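Long-range contact in catechol 2,3-dioxygenase (Pseudomonas sp. KL28, PDB 3HPY), which probably cleaves catechols by inserting dioxygen beside the ring hydroxyls at a non-haem iron, as an extradiol dioxygenase of aromatic hydrocarbon breakdown: residues D39-C47 and S54-D62. Numbering follows the deposited sequence.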
loop_
_atom_site.group_PDB
_atom_site.type_symbol
_atom_site.label_atom_id
_atom_site.label_comp_id
_atom_site.label_asym_id
_atom_site.label_seq_id
_atom_site.Cartn_x
_atom_site.Cartn_y
_atom_site.Cartn_z
ATOM N N ASP C 39 -22.722 20.592 -29.725
ATOM C CA ASP C 39 -22.981 21.928 -30.245
ATOM C C ASP C 39 -23.424 22.936 -29.184
ATOM O O ASP C 39 -23.459 24.139 -29.449
ATOM C CB ASP C 39 -24.032 21.847 -31.355
ATOM C CG ASP C 39 -25.209 20.962 -30.979
ATOM O OD1 ASP C 39 -25.030 19.723 -30.906
ATOM O OD2 ASP C 39 -26.313 21.503 -30.750
ATOM N N GLN C 40 -23.755 22.445 -27.991
ATOM C CA GLN C 40 -24.193 23.303 -26.891
ATOM C C GLN C 40 -23.013 23.819 -26.082
ATOM O O GLN C 40 -23.182 24.603 -25.145
ATOM C CB GLN C 40 -25.127 22.535 -25.962
ATOM C CG GLN C 40 -26.428 22.117 -26.600
ATOM C CD GLN C 40 -27.285 21.304 -25.661
ATOM O OE1 GLN C 40 -27.606 21.745 -24.551
ATOM N NE2 GLN C 40 -27.664 20.105 -26.095
ATOM N N GLY C 41 -21.816 23.365 -26.439
ATOM C CA GLY C 41 -20.628 23.792 -25.727
ATOM C C GLY C 41 -20.317 22.922 -24.524
ATOM O O GLY C 41 -19.545 23.315 -23.645
ATOM N N ARG C 42 -20.916 21.739 -24.471
ATOM C CA ARG C 42 -20.667 20.836 -23.357
ATOM C C ARG C 42 -19.587 19.843 -23.756
ATOM O O ARG C 42 -19.574 19.353 -24.885
ATOM C CB ARG C 42 -21.941 20.084 -22.994
ATOM C CG ARG C 42 -23.150 20.971 -22.870
ATOM C CD ARG C 42 -24.357 20.230 -23.384
ATOM N NE ARG C 42 -25.168 19.653 -22.320
ATOM C CZ ARG C 42 -26.156 18.789 -22.533
ATOM N NH1 ARG C 42 -26.442 18.396 -23.768
ATOM N NH2 ARG C 42 -26.882 18.343 -21.522
ATOM N N VAL C 43 -18.675 19.552 -22.835
ATOM C CA VAL C 43 -17.603 18.601 -23.113
ATOM C C VAL C 43 -17.771 17.389 -22.199
ATOM O O VAL C 43 -17.948 17.530 -20.986
ATOM C CB VAL C 43 -16.213 19.252 -22.925
ATOM C CG1 VAL C 43 -16.115 19.876 -21.571
ATOM C CG2 VAL C 43 -15.123 18.222 -23.118
ATOM N N TYR C 44 -17.734 16.203 -22.801
ATOM C CA TYR C 44 -17.929 14.955 -22.071
ATOM C C TYR C 44 -16.630 14.258 -21.670
ATOM O O TYR C 44 -15.651 14.235 -22.425
ATOM C CB TYR C 44 -18.779 13.984 -22.903
ATOM C CG TYR C 44 -20.114 14.528 -23.397
ATOM C CD1 TYR C 44 -20.167 15.571 -24.326
ATOM C CD2 TYR C 44 -21.322 13.973 -22.963
ATOM C CE1 TYR C 44 -21.383 16.045 -24.812
ATOM C CE2 TYR C 44 -22.550 14.442 -23.446
ATOM C CZ TYR C 44 -22.571 15.476 -24.370
ATOM O OH TYR C 44 -23.775 15.941 -24.852
ATOM N N PHE C 45 -16.655 13.669 -20.477
ATOM C CA PHE C 45 -15.516 12.948 -19.919
ATOM C C PHE C 45 -15.971 11.609 -19.359
ATOM O O PHE C 45 -17.161 11.394 -19.130
ATOM C CB PHE C 45 -14.889 13.722 -18.757
ATOM C CG PHE C 45 -14.280 15.037 -19.138
ATOM C CD1 PHE C 45 -15.011 16.218 -19.033
ATOM C CD2 PHE C 45 -12.946 15.106 -19.529
ATOM C CE1 PHE C 45 -14.417 17.448 -19.300
ATOM C CE2 PHE C 45 -12.345 16.329 -19.799
ATOM C CZ PHE C 45 -13.081 17.503 -19.683
ATOM N N LYS C 46 -15.006 10.723 -19.127
ATOM C CA LYS C 46 -15.256 9.410 -18.538
ATOM C C LYS C 46 -13.974 8.941 -17.843
ATOM O O LYS C 46 -12.886 9.452 -18.123
ATOM C CB LYS C 46 -15.650 8.393 -19.609
ATOM C CG LYS C 46 -14.492 7.936 -20.496
ATOM C CD LYS C 46 -14.965 6.883 -21.476
ATOM C CE LYS C 46 -15.051 5.511 -20.813
ATOM N NZ LYS C 46 -13.673 4.941 -20.636
ATOM N N CYS C 47 -14.098 7.991 -16.924
ATOM C CA CYS C 47 -12.920 7.464 -16.244
ATOM C C CYS C 47 -12.295 6.496 -17.238
ATOM O O CYS C 47 -13.016 5.819 -17.972
ATOM C CB CYS C 47 -13.330 6.752 -14.956
ATOM S SG CYS C 47 -14.008 7.876 -13.698
ATOM N N SER C 54 -19.522 8.476 -21.509
ATOM C CA SER C 54 -19.295 9.547 -20.550
ATOM C C SER C 54 -19.916 9.265 -19.191
ATOM O O SER C 54 -20.846 8.467 -19.082
ATOM C CB SER C 54 -19.912 10.836 -21.086
ATOM O OG SER C 54 -21.331 10.715 -21.098
ATOM N N CYS C 55 -19.398 9.949 -18.170
ATOM C CA CYS C 55 -19.880 9.851 -16.792
ATOM C C CYS C 55 -19.798 11.247 -16.141
ATOM O O CYS C 55 -20.361 11.492 -15.076
ATOM C CB CYS C 55 -19.026 8.873 -15.987
ATOM S SG CYS C 55 -17.419 9.544 -15.470
ATOM N N TYR C 56 -19.094 12.162 -16.799
ATOM C CA TYR C 56 -18.946 13.520 -16.283
ATOM C C TYR C 56 -18.949 14.514 -17.439
ATOM O O TYR C 56 -18.162 14.388 -18.390
ATOM C CB TYR C 56 -17.636 13.658 -15.505
ATOM C CG TYR C 56 -17.650 14.765 -14.475
ATOM C CD1 TYR C 56 -18.246 14.576 -13.229
ATOM C CD2 TYR C 56 -17.048 16.001 -14.736
ATOM C CE1 TYR C 56 -18.237 15.583 -12.260
ATOM C CE2 TYR C 56 -17.034 17.018 -13.773
ATOM C CZ TYR C 56 -17.627 16.796 -12.536
ATOM O OH TYR C 56 -17.580 17.774 -11.567
ATOM N N ILE C 57 -19.831 15.505 -17.356
ATOM C CA ILE C 57 -19.939 16.512 -18.403
ATOM C C ILE C 57 -20.008 17.916 -17.808
ATOM O O ILE C 57 -20.808 18.182 -16.910
ATOM C CB ILE C 57 -21.200 16.293 -19.287
ATOM C CG1 ILE C 57 -21.350 14.817 -19.673
ATOM C CG2 ILE C 57 -21.055 17.076 -20.575
ATOM C CD1 ILE C 57 -22.258 14.023 -18.764
ATOM N N ILE C 58 -19.167 18.813 -18.311
ATOM C CA ILE C 58 -19.159 20.173 -17.805
ATOM C C ILE C 58 -19.736 21.157 -18.809
ATOM O O ILE C 58 -19.663 20.949 -20.026
ATOM C CB ILE C 58 -17.737 20.620 -17.401
ATOM C CG1 ILE C 58 -16.738 20.233 -18.488
ATOM C CG2 ILE C 58 -17.360 19.986 -16.071
ATOM C CD1 ILE C 58 -15.383 20.859 -18.328
ATOM N N ARG C 59 -20.312 22.227 -18.274
ATOM C CA ARG C 59 -20.936 23.272 -19.075
ATOM C C ARG C 59 -20.673 24.641 -18.445
ATOM O O ARG C 59 -20.995 24.861 -17.273
ATOM C CB ARG C 59 -22.443 23.017 -19.150
ATOM C CG ARG C 59 -23.243 24.106 -19.840
ATOM C CD ARG C 59 -24.725 23.726 -19.915
ATOM N NE ARG C 59 -25.382 23.691 -18.608
ATOM C CZ ARG C 59 -25.919 24.750 -18.013
ATOM N NH1 ARG C 59 -25.880 25.937 -18.607
ATOM N NH2 ARG C 59 -26.506 24.623 -16.829
ATOM N N GLU C 60 -20.094 25.557 -19.220
ATOM C CA GLU C 60 -19.792 26.896 -18.716
ATOM C C GLU C 60 -21.081 27.628 -18.395
ATOM O O GLU C 60 -21.770 28.109 -19.292
ATOM C CB GLU C 60 -18.990 27.706 -19.742
ATOM C CG GLU C 60 -18.548 29.073 -19.219
ATOM C CD GLU C 60 -17.735 29.870 -20.221
ATOM O OE1 GLU C 60 -16.658 29.398 -20.639
ATOM O OE2 GLU C 60 -18.175 30.978 -20.588
ATOM N N ALA C 61 -21.411 27.711 -17.111
ATOM C CA ALA C 61 -22.630 28.386 -16.708
ATOM C C ALA C 61 -22.333 29.620 -15.878
ATOM O O ALA C 61 -21.212 29.826 -15.411
ATOM C CB ALA C 61 -23.522 27.438 -15.933
ATOM N N ASP C 62 -23.357 30.444 -15.700
ATOM C CA ASP C 62 -23.224 31.667 -14.936
ATOM C C ASP C 62 -22.833 31.359 -13.488
ATOM O O ASP C 62 -22.241 32.198 -12.805
ATOM C CB ASP C 62 -24.541 32.442 -14.986
ATOM C CG ASP C 62 -24.380 33.882 -14.559
ATOM O OD1 ASP C 62 -25.382 34.632 -14.608
ATOM O OD2 ASP C 62 -23.248 34.260 -14.175
#
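V43 and I58 form a hydrogen-bonded pair in the antiparallel hairpin of strands 43-46 and 56-60, whose axes approach to 4.7 Å at 154°; V43 N gives to I58 O at 3.3 Å and I58 N returns to V43 O. F45 O accepts from C55 N at 2.8 Å, in the carbonyl plane, and from Y56 N, 45° out of it: two residues facing one, a classic beta bulge. F45 N to Y56 O (2.7 Å) completes a hydrogen-bonded pair; this N lies almost on the extended C=O line, but its N-H is bent away.

On one face, I57 CG2 sits over the centre of the Y44 ring, 3.9 Å from its centroid, a CH-pi contact, while I57 CG1 reaches Y44 CD2 at 3.4 Å. With chi1 -45°, I57 CG1 stands beside the backbone N and CG2 opposite it, bringing both branches to the ring. Y44 OH bonds beyond the hairpin to L102 N and D38 OD2.

The other face carries V43, F45, Y56 and I58; I58 CD1 meets the F45 edge at CE1 (3.7 Å). Strand 33-37 flanks 43-46 and 9-16 flanks 56-60, so main-chain bonds hold the hairpin inside the VOC-type N-terminal sheet, with helix 19-29 packed on its V43/F45/I58 side.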